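Local coordinates for protein glycerol Dehydrogenase (PDB 5XN8) that probably catalyses the NAD-dependent oxidation of glycerol to dihydroxyacetone, as a metal-dependent member of the iron-containing alcohol dehydrogenase family, at residues T96-K101 with A126-Y131; V111-T116 with K145-V150. All coordinates share one frame; numbering follows the deposited sequence.

Contact 1. Residues T96-K101 with A126-Y131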
ATOM      1  N   THR A  96      -0.362 -51.067   1.534  1.00 27.67           N
ATOM      2  CA  THR A  96       0.186 -51.726   0.344  1.00 27.84           C
ATOM      3  C   THR A  96       1.517 -51.106  -0.105  1.00 28.69           C
ATOM      4  O   THR A  96       2.468 -51.818  -0.406  1.00 28.69           O
ATOM      5  CB  THR A  96      -0.786 -51.650  -0.850  1.00 27.61           C
ATOM      6  OG1 THR A  96      -2.066 -52.132  -0.464  1.00 27.28           O
ATOM      7  CG2 THR A  96      -0.278 -52.479  -2.020  1.00 28.08           C
ATOM      8  N   LEU A  97       1.563 -49.778  -0.158  1.00 28.39           N
ATOM      9  CA  LEU A  97       2.748 -49.069  -0.625  1.00 28.25           C
ATOM     10  C   LEU A  97       3.927 -49.272   0.319  1.00 29.52           C
ATOM     11  O   LEU A  97       5.056 -49.501  -0.127  1.00 30.61           O
ATOM     12  CB  LEU A  97       2.452 -47.573  -0.803  1.00 26.55           C
ATOM     13  CG  LEU A  97       1.871 -47.066  -2.140  1.00 25.96           C
ATOM     14  CD1 LEU A  97       1.218 -48.102  -3.033  1.00 26.46           C
ATOM     15  CD2 LEU A  97       0.947 -45.889  -1.918  1.00 26.13           C
ATOM     16  N   ASP A  98       3.656 -49.191   1.616  1.00 30.51           N
ATOM     17  CA  ASP A  98       4.676 -49.396   2.649  1.00 30.89           C
ATOM     18  C   ASP A  98       5.263 -50.801   2.636  1.00 30.36           C
ATOM     19  O   ASP A  98       6.438 -50.983   2.953  1.00 32.55           O
ATOM     20  CB  ASP A  98       4.114 -49.076   4.046  1.00 31.31           C
ATOM     21  CG  ASP A  98       3.930 -47.586   4.288  1.00 32.41           C
ATOM     22  OD1 ASP A  98       4.026 -46.780   3.321  1.00 33.15           O
ATOM     23  OD2 ASP A  98       3.702 -47.211   5.466  1.00 33.12           O
ATOM     24  N   THR A  99       4.442 -51.798   2.303  1.00 29.63           N
ATOM     25  CA  THR A  99       4.922 -53.177   2.152  1.00 30.10           C
ATOM     26  C   THR A  99       5.810 -53.355   0.921  1.00 29.87           C
ATOM     27  O   THR A  99       6.759 -54.149   0.948  1.00 30.33           O
ATOM     28  CB  THR A  99       3.755 -54.188   2.086  1.00 29.88           C
ATOM     29  OG1 THR A  99       2.892 -53.963   3.199  1.00 29.84           O
ATOM     30  CG2 THR A  99       4.259 -55.623   2.123  1.00 30.71           C
ATOM     31  N   ALA A 100       5.493 -52.637  -0.152  1.00 29.21           N
ATOM     32  CA  ALA A 100       6.330 -52.635  -1.345  1.00 29.57           C
ATOM     33  C   ALA A 100       7.709 -52.012  -1.082  1.00 29.62           C
ATOM     34  O   ALA A 100       8.702 -52.464  -1.653  1.00 29.94           O
ATOM     35  CB  ALA A 100       5.624 -51.917  -2.485  1.00 29.12           C
ATOM     36  N   LYS A 101       7.760 -50.993  -0.222  1.00 29.70           N
ATOM     37  CA  LYS A 101       9.026 -50.345   0.167  1.00 30.56           C
ATOM     38  C   LYS A 101       9.922 -51.275   0.965  1.00 31.64           C
ATOM     39  O   LYS A 101      11.135 -51.332   0.728  1.00 35.41           O
ATOM     40  CB  LYS A 101       8.775 -49.081   1.009  1.00 29.88           C
ATOM     41  CG  LYS A 101       8.181 -47.902   0.254  1.00 29.19           C
ATOM     42  CD  LYS A 101       7.928 -46.743   1.206  1.00 29.00           C
ATOM     43  CE  LYS A 101       7.033 -45.660   0.613  1.00 28.53           C
ATOM     44  NZ  LYS A 101       6.427 -44.815   1.679  1.00 28.11           N
ATOM     45  N   ALA A 126      10.821 -42.293   2.743  1.00 32.99           N
ATOM     46  CA  ALA A 126      11.605 -43.503   2.972  1.00 34.95           C
ATOM     47  C   ALA A 126      11.175 -44.088   4.313  1.00 37.65           C
ATOM     48  O   ALA A 126      11.982 -44.253   5.227  1.00 39.97           O
ATOM     49  CB  ALA A 126      13.093 -43.179   2.978  1.00 33.87           C
ATOM     50  N   LEU A 127       9.891 -44.418   4.411  1.00 40.41           N
ATOM     51  CA  LEU A 127       9.252 -44.780   5.659  1.00 42.83           C
ATOM     52  C   LEU A 127       8.174 -45.826   5.400  1.00 42.69           C
ATOM     53  O   LEU A 127       7.444 -45.754   4.404  1.00 44.23           O
ATOM     54  CB  LEU A 127       8.630 -43.537   6.297  1.00 44.20           C
ATOM     55  CG  LEU A 127       7.817 -43.647   7.609  1.00 45.34           C
ATOM     56  CD1 LEU A 127       7.816 -42.363   8.426  1.00 46.62           C
ATOM     57  CD2 LEU A 127       6.361 -44.043   7.315  1.00 44.70           C
ATOM     58  N   SER A 128       8.092 -46.790   6.312  1.00 41.34           N
ATOM     59  CA  SER A 128       6.995 -47.744   6.350  1.00 41.40           C
ATOM     60  C   SER A 128       6.454 -47.807   7.772  1.00 40.62           C
ATOM     61  O   SER A 128       7.228 -47.820   8.736  1.00 39.61           O
ATOM     62  CB  SER A 128       7.462 -49.130   5.902  1.00 41.84           C
ATOM     63  OG  SER A 128       7.686 -49.167   4.502  1.00 40.72           O
ATOM     64  N   VAL A 129       5.128 -47.827   7.896  1.00 39.11           N
ATOM     65  CA  VAL A 129       4.464 -47.986   9.187  1.00 38.02           C
ATOM     66  C   VAL A 129       4.118 -49.457   9.325  1.00 39.02           C
ATOM     67  O   VAL A 129       3.257 -49.964   8.601  1.00 37.61           O
ATOM     68  CB  VAL A 129       3.195 -47.117   9.304  1.00 35.97           C
ATOM     69  CG1 VAL A 129       2.689 -47.121  10.740  1.00 36.36           C
ATOM     70  CG2 VAL A 129       3.471 -45.691   8.834  1.00 34.98           C
ATOM     71  N   ILE A 130       4.805 -50.135  10.249  1.00 41.43           N
ATOM     72  CA  ILE A 130       4.672 -51.576  10.438  1.00 42.24           C
ATOM     73  C   ILE A 130       3.618 -51.871  11.513  1.00 44.55           C
ATOM     74  O   ILE A 130       3.615 -51.269  12.587  1.00 46.00           O
ATOM     75  CB  ILE A 130       6.023 -52.239  10.811  1.00 42.54           C
ATOM     76  CG1 ILE A 130       7.066 -52.043   9.699  1.00 41.84           C
ATOM     77  CG2 ILE A 130       5.849 -53.729  11.128  1.00 43.63           C
ATOM     78  CD1 ILE A 130       6.679 -52.579   8.338  1.00 41.56           C
ATOM     79  N   TYR A 131       2.742 -52.824  11.196  1.00 46.04           N
ATOM     80  CA  TYR A 131       1.629 -53.237  12.037  1.00 47.45           C
ATOM     81  C   TYR A 131       1.760 -54.722  12.344  1.00 46.85           C
ATOM     82  O   TYR A 131       2.472 -55.444  11.647  1.00 47.00           O
ATOM     83  CB  TYR A 131       0.326 -52.985  11.280  1.00 47.21           C
ATOM     84  CG  TYR A 131      -0.017 -51.522  11.139  1.00 45.56           C
ATOM     85  CD1 TYR A 131      -0.750 -50.876  12.127  1.00 45.26           C
ATOM     86  CD2 TYR A 131       0.383 -50.780  10.022  1.00 44.87           C
ATOM     87  CE1 TYR A 131      -1.078 -49.533  12.020  1.00 45.15           C
ATOM     88  CE2 TYR A 131       0.070 -49.436   9.910  1.00 44.40           C
ATOM     89  CZ  TYR A 131      -0.661 -48.818  10.913  1.00 45.50           C
ATOM     90  OH  TYR A 131      -0.987 -47.489  10.812  1.00 47.92           O
TER
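In the nucleotide-binding part of this dehydrogenase, D98 and K101 on helix 94-107 grip L127, S128 and V129 at the start of the hairpin strand 127-131. The segment axes come within 7.5 Å at 110°, so the strand runs steeply across the helix, with S128 directly over D98. D98 is held at two points. Its carboxylate takes the backbone N-H of V129, with V129 N 2.9 Å from D98 OD2, in a nearly straight bond (168°) that reaches the oxygen from above the carboxylate plane. The main-chain O of D98, meanwhile, accepts the hydroxyl of S128, 2.7 Å from S128 OG. That hydroxyl is placed by a chi1 of -73°, which sets OG anti to the carbonyl carbon of S128 and aims it at the helix; Y143 OH is a second partner for it. The CB of D98 packs against the CB of S128 at 3.8 Å, and V129 CG2 lies beside OD2.

One turn further on, K101 stretches its chain, extended beyond CG, along the strand's first residues. K101 NZ meets L127 O at 3.1 Å, in the plane of that carbonyl, and A122 O is a stronger partner from the preceding loop. K101 NZ also makes a salt bridge to D98 OD1 at 3.5 Å. The ammonium thus gathers loop and strand carbonyls around a buried charge, which the nearby aspartate would help to balance. L127 and Y131 probably contact NAD(+), as in a close relative, so the strand held here probably lines the cofactor site. Beyond it, V129 packs on F137 and Y140 of strand 137-142, I130 reaches H70 and I73 of helix 70-83, and on the helix L97 rests against V113 and P115 of strand 111-115.

Contact 2. Residues V111-T116 with K145-V150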
ATOM      1  N   VAL A 111      11.878 -49.604  -6.323  1.00 29.99           N
ATOM      2  CA  VAL A 111      10.508 -49.556  -5.845  1.00 29.86           C
ATOM      3  C   VAL A 111       9.723 -48.531  -6.657  1.00 29.67           C
ATOM      4  O   VAL A 111      10.193 -47.419  -6.880  1.00 28.46           O
ATOM      5  CB  VAL A 111      10.455 -49.144  -4.355  1.00 30.10           C
ATOM      6  CG1 VAL A 111       9.011 -49.000  -3.872  1.00 29.76           C
ATOM      7  CG2 VAL A 111      11.227 -50.133  -3.498  1.00 30.00           C
ATOM      8  N   VAL A 112       8.525 -48.924  -7.084  1.00 29.58           N
ATOM      9  CA  VAL A 112       7.558 -48.017  -7.683  1.00 29.29           C
ATOM     10  C   VAL A 112       6.329 -48.037  -6.786  1.00 29.05           C
ATOM     11  O   VAL A 112       5.840 -49.113  -6.437  1.00 31.07           O
ATOM     12  CB  VAL A 112       7.150 -48.479  -9.100  1.00 29.50           C
ATOM     13  CG1 VAL A 112       6.152 -47.506  -9.721  1.00 28.92           C
ATOM     14  CG2 VAL A 112       8.377 -48.650  -9.981  1.00 29.86           C
ATOM     15  N   VAL A 113       5.833 -46.860  -6.412  1.00 27.89           N
ATOM     16  CA  VAL A 113       4.597 -46.752  -5.628  1.00 27.28           C
ATOM     17  C   VAL A 113       3.554 -46.017  -6.459  1.00 26.48           C
ATOM     18  O   VAL A 113       3.844 -44.982  -7.053  1.00 26.46           O
ATOM     19  CB  VAL A 113       4.803 -46.082  -4.245  1.00 27.58           C
ATOM     20  CG1 VAL A 113       5.548 -47.025  -3.306  1.00 28.46           C
ATOM     21  CG2 VAL A 113       5.529 -44.750  -4.337  1.00 27.02           C
ATOM     22  N   ILE A 114       2.345 -46.572  -6.506  1.00 26.28           N
ATOM     23  CA  ILE A 114       1.255 -46.027  -7.309  1.00 25.65           C
ATOM     24  C   ILE A 114       0.033 -45.828  -6.406  1.00 24.91           C
ATOM     25  O   ILE A 114      -0.860 -46.669  -6.388  1.00 24.75           O
ATOM     26  CB  ILE A 114       0.913 -46.947  -8.516  1.00 25.74           C
ATOM     27  CG1 ILE A 114       2.189 -47.359  -9.260  1.00 26.03           C
ATOM     28  CG2 ILE A 114      -0.061 -46.254  -9.468  1.00 25.42           C
ATOM     29  CD1 ILE A 114       1.946 -48.108 -10.558  1.00 26.24           C
ATOM     30  N   PRO A 115      -0.004 -44.709  -5.651  1.00 24.38           N
ATOM     31  CA  PRO A 115      -1.181 -44.408  -4.843  1.00 24.53           C
ATOM     32  C   PRO A 115      -2.429 -44.182  -5.692  1.00 24.59           C
ATOM     33  O   PRO A 115      -2.412 -43.364  -6.610  1.00 24.99           O
ATOM     34  CB  PRO A 115      -0.793 -43.109  -4.112  1.00 24.44           C
ATOM     35  CG  PRO A 115       0.687 -43.050  -4.161  1.00 23.71           C
ATOM     36  CD  PRO A 115       1.065 -43.711  -5.441  1.00 23.99           C
ATOM     37  N   THR A 116      -3.484 -44.927  -5.393  1.00 25.16           N
ATOM     38  CA  THR A 116      -4.794 -44.744  -6.009  1.00 25.43           C
ATOM     39  C   THR A 116      -5.664 -43.719  -5.248  1.00 26.59           C
ATOM     40  O   THR A 116      -6.764 -43.384  -5.695  1.00 25.41           O
ATOM     41  CB  THR A 116      -5.536 -46.090  -6.077  1.00 25.70           C
ATOM     42  OG1 THR A 116      -5.656 -46.636  -4.756  1.00 24.86           O
ATOM     43  CG2 THR A 116      -4.770 -47.065  -6.956  1.00 25.47           C
ATOM     44  N   LYS A 145      16.869 -45.153   1.451  1.00 30.46           N
ATOM     45  CA  LYS A 145      16.464 -44.747   0.110  1.00 30.55           C
ATOM     46  C   LYS A 145      14.961 -44.463   0.020  1.00 28.94           C
ATOM     47  O   LYS A 145      14.161 -45.182   0.609  1.00 28.33           O
ATOM     48  CB  LYS A 145      16.851 -45.844  -0.887  1.00 31.99           C
ATOM     49  CG  LYS A 145      16.984 -45.342  -2.318  1.00 33.46           C
ATOM     50  CD  LYS A 145      17.286 -46.459  -3.294  1.00 35.25           C
ATOM     51  CE  LYS A 145      18.705 -46.965  -3.107  1.00 36.85           C
ATOM     52  NZ  LYS A 145      19.230 -47.664  -4.324  1.00 38.26           N
ATOM     53  N   ASN A 146      14.592 -43.411  -0.712  1.00 27.83           N
ATOM     54  CA  ASN A 146      13.187 -43.144  -1.047  1.00 27.18           C
ATOM     55  C   ASN A 146      12.764 -44.058  -2.197  1.00 27.36           C
ATOM     56  O   ASN A 146      13.617 -44.630  -2.875  1.00 28.13           O
ATOM     57  CB  ASN A 146      12.985 -41.690  -1.474  1.00 26.39           C
ATOM     58  CG  ASN A 146      13.134 -40.718  -0.329  1.00 25.96           C
ATOM     59  OD1 ASN A 146      14.228 -40.524   0.202  1.00 26.13           O
ATOM     60  ND2 ASN A 146      12.029 -40.082   0.049  1.00 26.33           N
ATOM     61  N   PRO A 147      11.443 -44.214  -2.422  1.00 26.94           N
ATOM     62  CA  PRO A 147      11.002 -44.930  -3.625  1.00 26.82           C
ATOM     63  C   PRO A 147      11.654 -44.376  -4.888  1.00 26.89           C
ATOM     64  O   PRO A 147      11.845 -43.166  -5.007  1.00 26.67           O
ATOM     65  CB  PRO A 147       9.502 -44.662  -3.656  1.00 26.00           C
ATOM     66  CG  PRO A 147       9.136 -44.494  -2.230  1.00 26.04           C
ATOM     67  CD  PRO A 147      10.305 -43.833  -1.568  1.00 26.12           C
ATOM     68  N   ASP A 148      11.994 -45.262  -5.813  1.00 28.00           N
ATOM     69  CA  ASP A 148      12.634 -44.857  -7.054  1.00 28.95           C
ATOM     70  C   ASP A 148      11.655 -44.132  -7.976  1.00 28.85           C
ATOM     71  O   ASP A 148      12.059 -43.223  -8.700  1.00 26.89           O
ATOM     72  CB  ASP A 148      13.299 -46.058  -7.737  1.00 29.72           C
ATOM     73  CG  ASP A 148      14.354 -46.717  -6.848  1.00 30.64           C
ATOM     74  OD1 ASP A 148      13.952 -47.413  -5.878  1.00 30.57           O
ATOM     75  OD2 ASP A 148      15.574 -46.517  -7.112  1.00 29.61           O
ATOM     76  N   MET A 149      10.373 -44.511  -7.921  1.00 29.27           N
ATOM     77  CA  MET A 149       9.317 -43.808  -8.653  1.00 29.86           C
ATOM     78  C   MET A 149       8.051 -43.661  -7.819  1.00 30.44           C
ATOM     79  O   MET A 149       7.712 -44.554  -7.032  1.00 30.67           O
ATOM     80  CB  MET A 149       8.966 -44.551  -9.934  1.00 31.39           C
ATOM     81  CG  MET A 149       9.999 -44.431 -11.034  1.00 31.20           C
ATOM     82  SD  MET A 149       9.468 -45.348 -12.503  1.00 34.21           S
ATOM     83  CE  MET A 149       8.171 -44.276 -13.095  1.00 33.82           C
ATOM     84  N   VAL A 150       7.363 -42.530  -8.005  1.00 28.89           N
ATOM     85  CA  VAL A 150       6.056 -42.264  -7.405  1.00 28.40           C
ATOM     86  C   VAL A 150       5.128 -41.854  -8.544  1.00 28.79           C
ATOM     87  O   VAL A 150       5.380 -40.858  -9.208  1.00 29.12           O
ATOM     88  CB  VAL A 150       6.112 -41.130  -6.357  1.00 27.58           C
ATOM     89  CG1 VAL A 150       4.715 -40.804  -5.828  1.00 26.83           C
ATOM     90  CG2 VAL A 150       7.057 -41.490  -5.211  1.00 27.11           C
TER
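V111 to V113 run parallel to M149 and V150, bridged V112 to M149 and V113 to V150, where strands 111-115 and 149-153 lie side by side in the six-stranded parallel sheet of the Rossmann-like nucleotide-binding domain. V111 O accepts M149 N at 3.1 Å, in the plane of its carbonyl, and a weak, bent bond from D148 N. M149 O in turn accepts V113 N at 3.0 Å, 166° at the hydrogen, so the two bonds of M149 straddle V112.

On the face carrying V112 and M149, both methyls of V112 lie 4.1 Å from M149 CB, the two side chains pointing the same way; the methionine's end then turns off. The other face is tighter: V113 has CG1 anti to its carbonyl carbon (chi1 -72°), which puts CG2 between backbone N and carbonyl carbon, where V113 CG2 touches V150 CG2 at 3.7 Å and P147 CB at 4.0 Å. P147 in turn packs on K101, and V113 on L97, both from helix 94-107, which covers this side.

Just ahead of the second strand, the D148 carboxylate ties down the start of the pair: V111 N donates to D148 OD1 at 3.0 Å, arriving from above the carboxylate plane.

How the contacts relate
From the N terminus, helix 94-107 comes first and strand 111-115 follows it directly; the chain then passes through a loop into the hairpin 127-131 and 137-142 before returning as strand 149-153. Contact 1 closes the excursion from helix to hairpin, and contact 2 the one from strand 111-115 back to its sheet neighbour. Because their segments alternate along the chain, the two closures cross. They also touch, with centres about 11 Å apart: L97 CD2 packs on P115 CG at 3.6 Å, K101 CE on P147 CG at 3.7 Å and A126 CB on K145 O at 3.3 Å. Helix 94-107 thus packs on the sheet side through L97 and K101, while contact 1 holds the hairpin to it.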